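Local coordinates for lysosome-associated membrane glycoprotein 3 (Homo sapiens, PDB 4AKM) that takes part, as a lysosomal membrane glycoprotein, in lysosome-autophagosome fusion and the unfolded protein response, at residues E20-Q28 against P36-P44. Residues are numbered along the deposited sequence; the frame is centred on the assembly and turned at random.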
loop_
_atom_site.group_PDB
_atom_site.type_symbol
_atom_site.label_atom_id
_atom_site.label_comp_id
_atom_site.label_asym_id
_atom_site.label_seq_id
_atom_site.Cartn_x
_atom_site.Cartn_y
_atom_site.Cartn_z
ATOM N N GLU A 20 1.029 -2.916 8.457
ATOM C CA GLU A 20 1.540 -4.255 8.265
ATOM C C GLU A 20 0.800 -4.820 7.077
ATOM O O GLU A 20 -0.403 -4.625 6.956
ATOM C CB GLU A 20 1.267 -5.091 9.504
ATOM C CG GLU A 20 1.750 -4.436 10.787
ATOM C CD GLU A 20 1.320 -5.202 12.018
ATOM O OE1 GLU A 20 0.563 -6.176 11.863
ATOM O OE2 GLU A 20 1.735 -4.835 13.137
ATOM N N MET A 21 1.525 -5.488 6.188
ATOM C CA MET A 21 0.940 -6.085 4.991
ATOM C C MET A 21 2.018 -6.739 4.151
ATOM O O MET A 21 3.209 -6.494 4.336
ATOM C CB MET A 21 0.204 -5.045 4.138
ATOM C CG MET A 21 1.086 -3.927 3.586
ATOM S SD MET A 21 0.236 -2.341 3.371
ATOM C CE MET A 21 -1.112 -2.794 2.297
ATOM N N GLY A 22 1.576 -7.582 3.231
ATOM C CA GLY A 22 2.421 -8.148 2.210
ATOM C C GLY A 22 1.954 -7.531 0.918
ATOM O O GLY A 22 0.760 -7.299 0.730
ATOM N N ILE A 23 2.896 -7.238 0.032
ATOM C CA ILE A 23 2.567 -6.581 -1.224
ATOM C C ILE A 23 3.252 -7.276 -2.396
ATOM O O ILE A 23 4.413 -7.681 -2.319
ATOM C CB ILE A 23 2.892 -5.068 -1.176
ATOM C CG1 ILE A 23 2.033 -4.390 -0.110
ATOM C CG2 ILE A 23 2.645 -4.414 -2.521
ATOM C CD1 ILE A 23 2.594 -3.084 0.381
ATOM N N GLN A 24 2.491 -7.437 -3.470
ATOM C CA GLN A 24 2.942 -8.119 -4.662
ATOM C C GLN A 24 2.631 -7.206 -5.843
ATOM O O GLN A 24 1.612 -6.515 -5.853
ATOM C CB GLN A 24 2.206 -9.463 -4.796
ATOM C CG GLN A 24 2.753 -10.393 -5.876
ATOM C CD GLN A 24 2.062 -11.756 -5.904
ATOM O OE1 GLN A 24 0.942 -11.891 -6.399
ATOM N NE2 GLN A 24 2.736 -12.773 -5.375
ATOM N N LEU A 25 3.517 -7.179 -6.829
ATOM C CA LEU A 25 3.257 -6.432 -8.049
ATOM C C LEU A 25 3.165 -7.405 -9.212
ATOM O O LEU A 25 4.041 -8.240 -9.390
ATOM C CB LEU A 25 4.347 -5.384 -8.297
ATOM C CG LEU A 25 4.346 -4.185 -7.342
ATOM C CD1 LEU A 25 5.527 -3.253 -7.603
ATOM C CD2 LEU A 25 3.031 -3.423 -7.433
ATOM N N ILE A 26 2.095 -7.304 -9.989
ATOM C CA ILE A 26 1.896 -8.175 -11.136
ATOM C C ILE A 26 1.971 -7.358 -12.421
ATOM O O ILE A 26 1.154 -6.457 -12.626
ATOM C CB ILE A 26 0.518 -8.896 -11.085
ATOM C CG1 ILE A 26 0.466 -9.931 -9.955
ATOM C CG2 ILE A 26 0.210 -9.563 -12.422
ATOM C CD1 ILE A 26 0.023 -9.383 -8.620
ATOM N N VAL A 27 2.948 -7.662 -13.279
ATOM C CA VAL A 27 3.013 -7.004 -14.587
ATOM C C VAL A 27 2.666 -7.943 -15.741
ATOM O O VAL A 27 3.106 -9.091 -15.787
ATOM C CB VAL A 27 4.360 -6.243 -14.852
ATOM C CG1 VAL A 27 5.021 -5.830 -13.545
ATOM C CG2 VAL A 27 5.319 -7.068 -15.704
ATOM N N GLN A 28 1.850 -7.443 -16.661
ATOM C CA GLN A 28 1.393 -8.223 -17.805
ATOM C C GLN A 28 2.296 -8.007 -19.016
ATOM O O GLN A 28 2.051 -7.115 -19.828
ATOM C CB GLN A 28 -0.045 -7.847 -18.152
ATOM C CG GLN A 28 -0.939 -9.036 -18.444
ATOM C CD GLN A 28 -2.382 -8.780 -18.062
ATOM O OE1 GLN A 28 -3.009 -9.588 -17.368
ATOM N NE2 GLN A 28 -2.919 -7.649 -18.513
ATOM N N PRO A 36 1.165 -15.882 -19.210
ATOM C CA PRO A 36 1.796 -15.681 -17.902
ATOM C C PRO A 36 2.181 -14.229 -17.636
ATOM O O PRO A 36 2.388 -13.422 -18.550
ATOM C CB PRO A 36 3.052 -16.553 -17.983
ATOM C CG PRO A 36 2.692 -17.625 -18.925
ATOM C CD PRO A 36 1.803 -16.981 -19.957
ATOM N N ARG A 37 2.275 -13.907 -16.356
ATOM C CA ARG A 37 2.596 -12.565 -15.931
ATOM C C ARG A 37 3.836 -12.599 -15.052
ATOM O O ARG A 37 4.187 -13.644 -14.505
ATOM C CB ARG A 37 1.410 -11.970 -15.175
ATOM C CG ARG A 37 0.318 -11.423 -16.082
ATOM C CD ARG A 37 -1.049 -11.993 -15.742
ATOM N NE ARG A 37 -1.213 -12.198 -14.304
ATOM C CZ ARG A 37 -2.371 -12.465 -13.702
ATOM N NH1 ARG A 37 -3.491 -12.554 -14.409
ATOM N NH2 ARG A 37 -2.409 -12.636 -12.383
ATOM N N ARG A 38 4.517 -11.464 -14.942
ATOM C CA ARG A 38 5.678 -11.363 -14.071
ATOM C C ARG A 38 5.226 -10.983 -12.662
ATOM O O ARG A 38 4.492 -10.014 -12.470
ATOM C CB ARG A 38 6.683 -10.350 -14.631
ATOM C CG ARG A 38 8.125 -10.587 -14.189
ATOM C CD ARG A 38 9.117 -9.890 -15.116
ATOM N NE ARG A 38 8.986 -10.345 -16.502
ATOM C CZ ARG A 38 9.759 -9.939 -17.508
ATOM N NH1 ARG A 38 10.737 -9.065 -17.293
ATOM N NH2 ARG A 38 9.558 -10.411 -18.734
ATOM N N TYR A 39 5.643 -11.770 -11.681
ATOM C CA TYR A 39 5.311 -11.490 -10.294
ATOM C C TYR A 39 6.512 -10.891 -9.571
ATOM O O TYR A 39 7.656 -11.272 -9.822
ATOM C CB TYR A 39 4.837 -12.766 -9.593
ATOM C CG TYR A 39 3.457 -13.230 -10.031
ATOM C CD1 TYR A 39 3.272 -13.917 -11.229
ATOM C CD2 TYR A 39 2.338 -12.969 -9.251
ATOM C CE1 TYR A 39 2.010 -14.333 -11.629
ATOM C CE2 TYR A 39 1.078 -13.382 -9.641
ATOM C CZ TYR A 39 0.916 -14.061 -10.830
ATOM O OH TYR A 39 -0.345 -14.469 -11.214
ATOM N N PHE A 40 6.258 -9.929 -8.695
ATOM C CA PHE A 40 7.318 -9.395 -7.852
ATOM C C PHE A 40 6.871 -9.184 -6.414
ATOM O O PHE A 40 6.023 -8.344 -6.136
ATOM C CB PHE A 40 7.880 -8.080 -8.385
ATOM C CG PHE A 40 8.867 -7.455 -7.450
ATOM C CD1 PHE A 40 10.158 -7.955 -7.356
ATOM C CD2 PHE A 40 8.498 -6.400 -6.623
ATOM C CE1 PHE A 40 11.071 -7.401 -6.476
ATOM C CE2 PHE A 40 9.406 -5.836 -5.738
ATOM C CZ PHE A 40 10.695 -6.336 -5.665
ATOM N N ASN A 41 7.473 -9.934 -5.500
ATOM C CA ASN A 41 7.154 -9.818 -4.088
ATOM C C ASN A 41 7.935 -8.691 -3.420
ATOM O O ASN A 41 9.168 -8.689 -3.442
ATOM C CB ASN A 41 7.446 -11.139 -3.386
ATOM C CG ASN A 41 6.516 -12.254 -3.831
ATOM O OD1 ASN A 41 5.664 -12.062 -4.707
ATOM N ND2 ASN A 41 6.673 -13.427 -3.227
ATOM N N ILE A 42 7.230 -7.728 -2.833
ATOM C CA ILE A 42 7.913 -6.742 -2.016
ATOM C C ILE A 42 8.503 -7.490 -0.829
ATOM O O ILE A 42 7.775 -8.056 -0.014
ATOM C CB ILE A 42 6.993 -5.594 -1.531
ATOM C CG1 ILE A 42 6.842 -4.513 -2.602
ATOM C CG2 ILE A 42 7.575 -4.935 -0.289
ATOM C CD1 ILE A 42 6.061 -4.929 -3.815
ATOM N N ASP A 43 9.828 -7.538 -0.777
ATOM C CA ASP A 43 10.547 -8.148 0.331
ATOM C C ASP A 43 10.751 -7.099 1.423
ATOM O O ASP A 43 11.529 -6.159 1.263
ATOM C CB ASP A 43 11.877 -8.736 -0.165
ATOM C CG ASP A 43 12.819 -9.136 0.963
ATOM O OD1 ASP A 43 12.375 -9.293 2.122
ATOM O OD2 ASP A 43 14.023 -9.306 0.674
ATOM N N PRO A 44 10.040 -7.264 2.541
ATOM C CA PRO A 44 10.021 -6.311 3.656
ATOM C C PRO A 44 11.361 -6.062 4.352
ATOM O O PRO A 44 11.505 -5.023 4.995
ATOM C CB PRO A 44 9.029 -6.943 4.638
ATOM C CG PRO A 44 8.879 -8.346 4.212
ATOM C CD PRO A 44 9.088 -8.366 2.749
#
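Arg37 runs alongside Gln28 where the two strands of this antiparallel beta hairpin open into their connecting loop: its CG lies 3.6 Å from Gln28 CG. Bends at chi2 and chi3 then carry the guanidinium obliquely past Ile26 CG2, and one weak hydrogen bond joins Arg37 NH2 to Tyr39 OH. Arg38 and Val27 form a hydrogen-bonded pair, closed by Arg38 N to Val27 O and Val27 N to Arg38 O, both 2.9 Å; the Arg38 guanidinium turns away to Asp29 and the carbonyl of Asp93. With CG anti to its carbonyl carbon (chi1 -72°), Tyr39 lies beside Ile26, Tyr39 CE2 3.5 Å from Ile26 CG1, and meets the Gln24 amide at its ring edge. Phe40 pairs with Leu25 through two further backbone bonds. Beyond it, Asn41 OD1 accepts a hydrogen bond from Gln24 NE2 (3.1 Å, 163° at the hydrogen) and lies close to the Gln24 amide plane, the two amide planes 18° apart. Ile42 N reaches Ile23 O, while Ile42 CD1 packs on Ile23 CG2 at 3.7 Å and on Leu25 CG. Across its other edge, strand 14-27 bonds to strand 130-135; from strand 57-64, in the second sheet of this beta-prism domain, Leu62 touches Ile23, and Phe64 touches Leu25 and Ile42.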